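Local structure of 2-dehydro-3-deoxy-d-gluconate/2-dehydro-3-deoxy-phosphogluconate aldolase (Picrophilus torridus, 4UXD) at residues 34-48 against 74-86. The protein belongs to the dihydrodipicolinate synthetase family of aldolases, enzymes built on an eight-stranded alpha/beta barrel and assembled here as a tetramer. Residues are numbered along the deposited sequence; the frame is centred on the assembly and turned at random.
Sequences TPLDAHGNIDYNATN and FTLKERKDFLKFV
Three phenylalanines of 74-86, F74, F82 and F85, reach across to 34-48 and carry most of this contact. With CG anti to the backbone N (chi1 -171°), the F82 ring is carried toward 34-48 and sandwiched: CG2 of T34 lies over one face, 4.0 Å from the ring centroid, while CG2 of V86 from its own helix covers the opposite face toward the rim. At the ring's edge OG1 of T47 comes to 3.5 Å from CE1 of F82; that hydroxyl donates to the carbonyl O of D43. I42 divides its branches, CG2 against CD1 of F82 at 3.7 Å and CG1 against CE1 of F74. L36 meets F74 in the ring plane, CD2 at the edge. Farther along, Y44 turns its edge to the face of F85, ring planes 60° apart and centroids 5.0 Å apart, and CG2 of I42 sits over the centre of a Y44 face. No direct hydrogen bond joins the segments; one water bridges them, accepting from N of I42 and donating to OE2 of E78, which also forms a salt bridge with R287. The other oxygen of E78, OE1, accepts from N of T75 at 2.8 Å, and OG1 of T75 accepts from N of E78, a capping box that starts helix 76-88. D43 caps helix 44-56 more weakly. With the axes of 44-48 and 76-86 inclined at 39°, these helices are neighbours following strands 27-31 and 61-63 of a (beta/alpha)8 barrel.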
ATOM      1  N   THR A  34      -5.419  -3.004  29.442  1.00 28.64           N
ATOM      2  CA  THR A  34      -6.322  -2.399  30.411  1.00 30.30           C
ATOM      3  C   THR A  34      -7.478  -3.368  30.718  1.00 30.14           C
ATOM      4  O   THR A  34      -8.458  -3.397  29.969  1.00 24.49           O
ATOM      5  CB  THR A  34      -6.870  -1.084  29.862  1.00 25.36           C
ATOM      6  OG1 THR A  34      -5.787  -0.313  29.340  1.00 23.84           O
ATOM      7  CG2 THR A  34      -7.598  -0.300  30.935  1.00 32.52           C
ATOM      8  N   PRO A  35      -7.370  -4.165  31.806  1.00 26.63           N
ATOM      9  CA  PRO A  35      -8.403  -5.181  32.061  1.00 27.98           C
ATOM     10  C   PRO A  35      -9.812  -4.592  32.164  1.00 28.81           C
ATOM     11  O   PRO A  35      -9.970  -3.509  32.733  1.00 29.17           O
ATOM     12  CB  PRO A  35      -7.967  -5.801  33.393  1.00 27.72           C
ATOM     13  CG  PRO A  35      -6.510  -5.560  33.467  1.00 30.46           C
ATOM     14  CD  PRO A  35      -6.316  -4.205  32.831  1.00 33.27           C
ATOM     15  N   LEU A  36     -10.797  -5.287  31.594  1.00 23.49           N
ATOM     16  CA  LEU A  36     -12.179  -4.814  31.561  1.00 29.49           C
ATOM     17  C   LEU A  36     -13.177  -5.823  32.150  1.00 34.22           C
ATOM     18  O   LEU A  36     -13.034  -7.046  32.002  1.00 30.24           O
ATOM     19  CB  LEU A  36     -12.606  -4.484  30.124  1.00 27.18           C
ATOM     20  CG  LEU A  36     -11.759  -3.528  29.277  1.00 28.51           C
ATOM     21  CD1 LEU A  36     -12.295  -3.512  27.837  1.00 23.04           C
ATOM     22  CD2 LEU A  36     -11.736  -2.112  29.869  1.00 27.61           C
ATOM     23  N   ASP A  37     -14.204  -5.287  32.800  1.00 34.20           N
ATOM     24  CA  ASP A  37     -15.279  -6.104  33.332  1.00 45.11           C
ATOM     25  C   ASP A  37     -16.214  -6.547  32.207  1.00 39.78           C
ATOM     26  O   ASP A  37     -16.003  -6.206  31.053  1.00 43.50           O
ATOM     27  CB  ASP A  37     -16.049  -5.336  34.418  1.00 40.99           C
ATOM     28  CG  ASP A  37     -16.725  -4.063  33.897  1.00 47.64           C
ATOM     29  OD1 ASP A  37     -17.201  -4.025  32.745  1.00 41.34           O
ATOM     30  OD2 ASP A  37     -16.802  -3.086  34.670  1.00 47.82           O
ATOM     31  N   ALA A  38     -17.258  -7.286  32.551  1.00 42.42           N
ATOM     32  CA  ALA A  38     -18.264  -7.694  31.578  1.00 50.83           C
ATOM     33  C   ALA A  38     -18.981  -6.510  30.896  1.00 47.32           C
ATOM     34  O   ALA A  38     -19.690  -6.712  29.917  1.00 38.63           O
ATOM     35  CB  ALA A  38     -19.289  -8.605  32.250  1.00 53.71           C
ATOM     36  N   HIS A  39     -18.787  -5.287  31.393  1.00 45.88           N
ATOM     37  CA  HIS A  39     -19.403  -4.100  30.779  1.00 53.48           C
ATOM     38  C   HIS A  39     -18.395  -3.186  30.042  1.00 48.04           C
ATOM     39  O   HIS A  39     -18.713  -2.048  29.694  1.00 34.22           O
ATOM     40  CB  HIS A  39     -20.156  -3.304  31.849  1.00 58.50           C
ATOM     41  CG  HIS A  39     -21.145  -4.131  32.613  1.00 75.68           C
ATOM     42  ND1 HIS A  39     -21.305  -4.036  33.981  1.00 65.62           N
ATOM     43  CD2 HIS A  39     -22.009  -5.090  32.198  1.00 49.11           C
ATOM     44  CE1 HIS A  39     -22.229  -4.896  34.373  1.00 65.90           C
ATOM     45  NE2 HIS A  39     -22.668  -5.549  33.309  1.00 56.22           N
ATOM     46  N   GLY A  40     -17.193  -3.696  29.782  1.00 42.22           N
ATOM     47  CA  GLY A  40     -16.185  -2.945  29.052  1.00 39.64           C
ATOM     48  C   GLY A  40     -15.692  -1.667  29.724  1.00 35.40           C
ATOM     49  O   GLY A  40     -15.250  -0.746  29.038  1.00 37.43           O
ATOM     50  N   ASN A  41     -15.783  -1.604  31.052  1.00 32.76           N
ATOM     51  CA  ASN A  41     -15.174  -0.528  31.828  1.00 31.40           C
ATOM     52  C   ASN A  41     -13.999  -1.085  32.609  1.00 28.07           C
ATOM     53  O   ASN A  41     -13.920  -2.290  32.820  1.00 23.26           O
ATOM     54  CB  ASN A  41     -16.179   0.110  32.786  1.00 35.15           C
ATOM     55  CG  ASN A  41     -17.463   0.518  32.101  1.00 39.51           C
ATOM     56  OD1 ASN A  41     -18.553   0.148  32.537  1.00 53.21           O
ATOM     57  ND2 ASN A  41     -17.345   1.273  31.021  1.00 42.00           N
ATOM     58  N   ILE A  42     -13.098  -0.213  33.059  1.00 25.08           N
ATOM     59  CA  ILE A  42     -11.858  -0.675  33.651  1.00 24.98           C
ATOM     60  C   ILE A  42     -12.113  -1.413  34.966  1.00 35.35           C
ATOM     61  O   ILE A  42     -12.731  -0.883  35.893  1.00 27.22           O
ATOM     62  CB  ILE A  42     -10.880   0.478  33.885  1.00 26.17           C
ATOM     63  CG1 ILE A  42     -10.580   1.169  32.559  1.00 28.49           C
ATOM     64  CG2 ILE A  42      -9.579  -0.043  34.528  1.00 36.64           C
ATOM     65  CD1 ILE A  42      -9.547   2.275  32.632  1.00 26.01           C
ATOM     66  N   ASP A  43     -11.622  -2.649  35.008  1.00 32.43           N
ATOM     67  CA  ASP A  43     -11.706  -3.521  36.167  1.00 35.27           C
ATOM     68  C   ASP A  43     -10.437  -3.371  37.001  1.00 33.46           C
ATOM     69  O   ASP A  43      -9.421  -4.004  36.718  1.00 33.02           O
ATOM     70  CB  ASP A  43     -11.911  -4.973  35.711  1.00 43.41           C
ATOM     71  CG  ASP A  43     -11.955  -5.964  36.865  1.00 40.35           C
ATOM     72  OD1 ASP A  43     -11.894  -5.544  38.035  1.00 45.78           O
ATOM     73  OD2 ASP A  43     -12.060  -7.173  36.591  1.00 35.67           O
ATOM     74  N   TYR A  44     -10.508  -2.536  38.034  1.00 35.24           N
ATOM     75  CA  TYR A  44      -9.320  -2.158  38.793  1.00 37.05           C
ATOM     76  C   TYR A  44      -8.826  -3.277  39.694  1.00 29.24           C
ATOM     77  O   TYR A  44      -7.660  -3.320  40.060  1.00 30.15           O
ATOM     78  CB  TYR A  44      -9.601  -0.888  39.605  1.00 40.61           C
ATOM     79  CG  TYR A  44      -9.569   0.348  38.732  1.00 37.68           C
ATOM     80  CD1 TYR A  44      -8.364   0.882  38.315  1.00 32.58           C
ATOM     81  CD2 TYR A  44     -10.736   0.951  38.296  1.00 30.60           C
ATOM     82  CE1 TYR A  44      -8.324   1.995  37.509  1.00 36.24           C
ATOM     83  CE2 TYR A  44     -10.705   2.057  37.485  1.00 28.62           C
ATOM     84  CZ  TYR A  44      -9.489   2.580  37.096  1.00 34.00           C
ATOM     85  OH  TYR A  44      -9.427   3.697  36.293  1.00 38.07           O
ATOM     86  N   ASN A  45      -9.702  -4.209  40.024  1.00 33.35           N
ATOM     87  CA  ASN A  45      -9.261  -5.392  40.736  1.00 40.73           C
ATOM     88  C   ASN A  45      -8.389  -6.290  39.842  1.00 35.53           C
ATOM     89  O   ASN A  45      -7.330  -6.769  40.272  1.00 25.93           O
ATOM     90  CB  ASN A  45     -10.458  -6.174  41.268  1.00 47.04           C
ATOM     91  CG  ASN A  45     -10.064  -7.179  42.325  1.00 44.50           C
ATOM     92  OD1 ASN A  45      -9.211  -6.905  43.176  1.00 44.85           O
ATOM     93  ND2 ASN A  45     -10.660  -8.358  42.262  1.00 38.91           N
ATOM     94  N   ALA A  46      -8.823  -6.521  38.604  1.00 34.79           N
ATOM     95  CA  ALA A  46      -8.010  -7.298  37.654  1.00 36.63           C
ATOM     96  C   ALA A  46      -6.698  -6.576  37.319  1.00 36.80           C
ATOM     97  O   ALA A  46      -5.653  -7.213  37.189  1.00 38.09           O
ATOM     98  CB  ALA A  46      -8.788  -7.585  36.390  1.00 37.82           C
ATOM     99  N   THR A  47      -6.751  -5.251  37.203  1.00 30.86           N
ATOM    100  CA  THR A  47      -5.548  -4.458  36.976  1.00 31.67           C
ATOM    101  C   THR A  47      -4.516  -4.741  38.069  1.00 37.36           C
ATOM    102  O   THR A  47      -3.313  -4.704  37.825  1.00 38.49           O
ATOM    103  CB  THR A  47      -5.867  -2.948  36.942  1.00 31.86           C
ATOM    104  OG1 THR A  47      -6.837  -2.693  35.929  1.00 27.68           O
ATOM    105  CG2 THR A  47      -4.625  -2.113  36.662  1.00 36.06           C
ATOM    106  N   ASN A  48      -4.994  -5.016  39.277  1.00 44.79           N
ATOM    107  CA  ASN A  48      -4.112  -5.349  40.391  1.00 40.21           C
ATOM    108  C   ASN A  48      -3.558  -6.764  40.220  1.00 33.54           C
ATOM    109  O   ASN A  48      -2.377  -7.021  40.435  1.00 31.18           O
ATOM    110  CB  ASN A  48      -4.853  -5.216  41.723  1.00 30.13           C
ATOM    111  CG  ASN A  48      -3.910  -5.039  42.895  1.00 43.95           C
ATOM    112  OD1 ASN A  48      -3.514  -6.011  43.539  1.00 42.94           O
ATOM    113  ND2 ASN A  48      -3.542  -3.794  43.178  1.00 47.67           N
ATOM    114  N   PHE A  74     -10.518   4.918  25.420  1.00 22.03           N
ATOM    115  CA  PHE A  74     -10.881   5.448  26.731  1.00 23.18           C
ATOM    116  C   PHE A  74     -10.925   6.966  26.738  1.00 24.75           C
ATOM    117  O   PHE A  74     -10.294   7.632  25.906  1.00 25.86           O
ATOM    118  CB  PHE A  74      -9.891   4.959  27.802  1.00 27.75           C
ATOM    119  CG  PHE A  74      -9.829   3.466  27.931  1.00 25.95           C
ATOM    120  CD1 PHE A  74     -10.822   2.772  28.591  1.00 18.17           C
ATOM    121  CD2 PHE A  74      -8.779   2.752  27.376  1.00 31.13           C
ATOM    122  CE1 PHE A  74     -10.762   1.405  28.692  1.00 27.40           C
ATOM    123  CE2 PHE A  74      -8.724   1.378  27.475  1.00 23.71           C
ATOM    124  CZ  PHE A  74      -9.711   0.707  28.131  1.00 25.21           C
ATOM    125  N   THR A  75     -11.663   7.504  27.703  1.00 24.27           N
ATOM    126  CA  THR A  75     -11.740   8.947  27.908  1.00 25.90           C
ATOM    127  C   THR A  75     -10.462   9.464  28.529  1.00 22.83           C
ATOM    128  O   THR A  75      -9.702   8.717  29.137  1.00 25.60           O
ATOM    129  CB  THR A  75     -12.908   9.343  28.843  1.00 27.26           C
ATOM    130  OG1 THR A  75     -12.658   8.828  30.157  1.00 29.75           O
ATOM    131  CG2 THR A  75     -14.222   8.806  28.330  1.00 26.60           C
ATOM    132  N   LEU A  76     -10.237  10.757  28.397  1.00 23.37           N
ATOM    133  CA  LEU A  76      -9.169  11.407  29.135  1.00 28.00           C
ATOM    134  C   LEU A  76      -9.298  11.150  30.644  1.00 31.91           C
ATOM    135  O   LEU A  76      -8.314  10.881  31.321  1.00 35.29           O
ATOM    136  CB  LEU A  76      -9.192  12.904  28.851  1.00 33.81           C
ATOM    137  CG  LEU A  76      -8.004  13.714  29.350  1.00 44.09           C
ATOM    138  CD1 LEU A  76      -6.693  13.251  28.693  1.00 31.41           C
ATOM    139  CD2 LEU A  76      -8.271  15.193  29.102  1.00 31.75           C
ATOM    140  N   LYS A  77     -10.521  11.211  31.165  1.00 31.96           N
ATOM    141  CA  LYS A  77     -10.747  10.978  32.584  1.00 26.72           C
ATOM    142  C   LYS A  77     -10.433   9.544  33.000  1.00 25.94           C
ATOM    143  O   LYS A  77      -9.741   9.324  33.994  1.00 31.02           O
ATOM    144  CB  LYS A  77     -12.185  11.336  32.945  1.00 33.51           C
ATOM    145  CG  LYS A  77     -12.475  12.833  32.839  1.00 46.75           C
ATOM    146  CD  LYS A  77     -13.946  13.136  33.030  1.00 44.29           C
ATOM    147  CE  LYS A  77     -14.217  14.613  32.899  1.00 56.76           C
ATOM    148  NZ  LYS A  77     -15.624  14.883  32.489  1.00 68.58           N
ATOM    149  N   GLU A  78     -10.927   8.567  32.248  1.00 24.03           N
ATOM    150  CA  GLU A  78     -10.578   7.159  32.500  1.00 30.13           C
ATOM    151  C   GLU A  78      -9.082   6.893  32.454  1.00 25.71           C
ATOM    152  O   GLU A  78      -8.576   5.998  33.138  1.00 23.88           O
ATOM    153  CB  GLU A  78     -11.244   6.246  31.481  1.00 29.37           C
ATOM    154  CG  GLU A  78     -12.720   6.036  31.684  1.00 33.45           C
ATOM    155  CD  GLU A  78     -13.351   5.358  30.495  1.00 29.02           C
ATOM    156  OE1 GLU A  78     -13.067   5.785  29.351  1.00 33.65           O
ATOM    157  OE2 GLU A  78     -14.103   4.387  30.695  1.00 24.32           O
ATOM    158  N   ARG A  79      -8.378   7.663  31.629  1.00 25.41           N
ATOM    159  CA  ARG A  79      -6.960   7.435  31.421  1.00 30.56           C
ATOM    160  C   ARG A  79      -6.172   8.026  32.579  1.00 24.47           C
ATOM    161  O   ARG A  79      -5.266   7.387  33.105  1.00 23.68           O
ATOM    162  CB  ARG A  79      -6.498   8.018  30.082  1.00 25.92           C
ATOM    163  CG  ARG A  79      -6.946   7.177  28.870  1.00 31.06           C
ATOM    164  CD  ARG A  79      -6.577   7.845  27.558  1.00 24.31           C
ATOM    165  NE  ARG A  79      -5.149   7.727  27.289  1.00 26.77           N
ATOM    166  CZ  ARG A  79      -4.477   8.515  26.455  1.00 31.14           C
ATOM    167  NH1 ARG A  79      -5.112   9.492  25.820  1.00 32.20           N
ATOM    168  NH2 ARG A  79      -3.169   8.333  26.263  1.00 23.44           N
ATOM    169  N   LYS A  80      -6.525   9.238  32.986  1.00 30.20           N
ATOM    170  CA  LYS A  80      -5.907   9.828  34.165  1.00 25.64           C
ATOM    171  C   LYS A  80      -6.092   8.890  35.345  1.00 28.32           C
ATOM    172  O   LYS A  80      -5.154   8.621  36.099  1.00 28.20           O
ATOM    173  CB  LYS A  80      -6.506  11.181  34.484  1.00 24.89           C
ATOM    174  CG  LYS A  80      -6.080  12.312  33.590  1.00 34.31           C
ATOM    175  CD  LYS A  80      -6.700  13.604  34.100  1.00 46.28           C
ATOM    176  CE  LYS A  80      -6.802  14.659  33.024  1.00 49.32           C
ATOM    177  NZ  LYS A  80      -7.675  15.781  33.463  1.00 47.15           N
ATOM    178  N   ASP A  81      -7.308   8.373  35.487  1.00 27.76           N
ATOM    179  CA  ASP A  81      -7.632   7.530  36.626  1.00 27.94           C
ATOM    180  C   ASP A  81      -6.782   6.263  36.607  1.00 31.69           C
ATOM    181  O   ASP A  81      -6.246   5.864  37.638  1.00 29.68           O
ATOM    182  CB  ASP A  81      -9.127   7.195  36.647  1.00 24.20           C
ATOM    183  CG  ASP A  81      -9.991   8.389  37.071  1.00 35.76           C
ATOM    184  OD1 ASP A  81      -9.459   9.345  37.702  1.00 25.48           O
ATOM    185  OD2 ASP A  81     -11.204   8.365  36.770  1.00 36.06           O
ATOM    186  N   PHE A  82      -6.612   5.658  35.432  1.00 35.26           N
ATOM    187  CA  PHE A  82      -5.850   4.405  35.330  1.00 33.85           C
ATOM    188  C   PHE A  82      -4.354   4.603  35.637  1.00 27.84           C
ATOM    189  O   PHE A  82      -3.740   3.790  36.325  1.00 27.83           O
ATOM    190  CB  PHE A  82      -6.035   3.809  33.947  1.00 26.83           C
ATOM    191  CG  PHE A  82      -5.483   2.428  33.788  1.00 27.43           C
ATOM    192  CD1 PHE A  82      -6.182   1.326  34.259  1.00 31.33           C
ATOM    193  CD2 PHE A  82      -4.290   2.222  33.119  1.00 29.68           C
ATOM    194  CE1 PHE A  82      -5.687   0.047  34.088  1.00 30.56           C
ATOM    195  CE2 PHE A  82      -3.792   0.941  32.939  1.00 32.00           C
ATOM    196  CZ  PHE A  82      -4.491  -0.147  33.424  1.00 34.44           C
ATOM    197  N   LEU A  83      -3.769   5.680  35.128  1.00 29.01           N
ATOM    198  CA  LEU A  83      -2.376   5.991  35.434  1.00 27.15           C
ATOM    199  C   LEU A  83      -2.202   6.162  36.950  1.00 35.34           C
ATOM    200  O   LEU A  83      -1.187   5.769  37.521  1.00 36.34           O
ATOM    201  CB  LEU A  83      -1.925   7.257  34.701  1.00 21.34           C
ATOM    202  CG  LEU A  83      -1.958   7.248  33.172  1.00 28.10           C
ATOM    203  CD1 LEU A  83      -1.316   8.515  32.628  1.00 32.62           C
ATOM    204  CD2 LEU A  83      -1.272   6.020  32.586  1.00 32.44           C
ATOM    205  N   LYS A  84      -3.204   6.743  37.603  1.00 32.03           N
ATOM    206  CA  LYS A  84      -3.144   6.913  39.039  1.00 30.83           C
ATOM    207  C   LYS A  84      -3.153   5.552  39.740  1.00 27.33           C
ATOM    208  O   LYS A  84      -2.340   5.294  40.622  1.00 26.41           O
ATOM    209  CB  LYS A  84      -4.310   7.777  39.525  1.00 39.87           C
ATOM    210  CG  LYS A  84      -3.972   8.653  40.728  1.00 27.62           C
ATOM    211  CD  LYS A  84      -5.146   9.508  41.151  1.00 40.77           C
ATOM    212  CE  LYS A  84      -6.219   8.668  41.840  1.00 68.58           C
ATOM    213  NZ  LYS A  84      -7.336   9.488  42.395  1.00 59.46           N
ATOM    214  N   PHE A  85      -4.059   4.676  39.337  1.00 25.36           N
ATOM    215  CA  PHE A  85      -4.178   3.388  39.993  1.00 35.54           C
ATOM    216  C   PHE A  85      -2.858   2.656  39.897  1.00 37.31           C
ATOM    217  O   PHE A  85      -2.296   2.227  40.904  1.00 44.95           O
ATOM    218  CB  PHE A  85      -5.300   2.556  39.378  1.00 32.63           C
ATOM    219  CG  PHE A  85      -5.484   1.206  40.027  1.00 38.58           C
ATOM    220  CD1 PHE A  85      -6.205   1.077  41.210  1.00 35.67           C
ATOM    221  CD2 PHE A  85      -4.955   0.061  39.448  1.00 33.54           C
ATOM    222  CE1 PHE A  85      -6.385  -0.175  41.810  1.00 27.61           C
ATOM    223  CE2 PHE A  85      -5.139  -1.194  40.041  1.00 34.64           C
ATOM    224  CZ  PHE A  85      -5.850  -1.300  41.228  1.00 34.42           C
ATOM    225  N   VAL A  86      -2.342   2.559  38.680  1.00 40.14           N
ATOM    226  CA  VAL A  86      -1.111   1.832  38.433  1.00 40.13           C
ATOM    227  C   VAL A  86       0.045   2.436  39.224  1.00 32.51           C
ATOM    228  O   VAL A  86       0.859   1.703  39.783  1.00 35.09           O
ATOM    229  CB  VAL A  86      -0.795   1.820  36.931  1.00 36.77           C
ATOM    230  CG1 VAL A  86       0.578   1.236  36.657  1.00 24.93           C
ATOM    231  CG2 VAL A  86      -1.886   1.046  36.198  1.00 33.62           C
TER
HETATM  232  O   HOH W   1     -13.815   2.540  32.861  1.00 25.66           O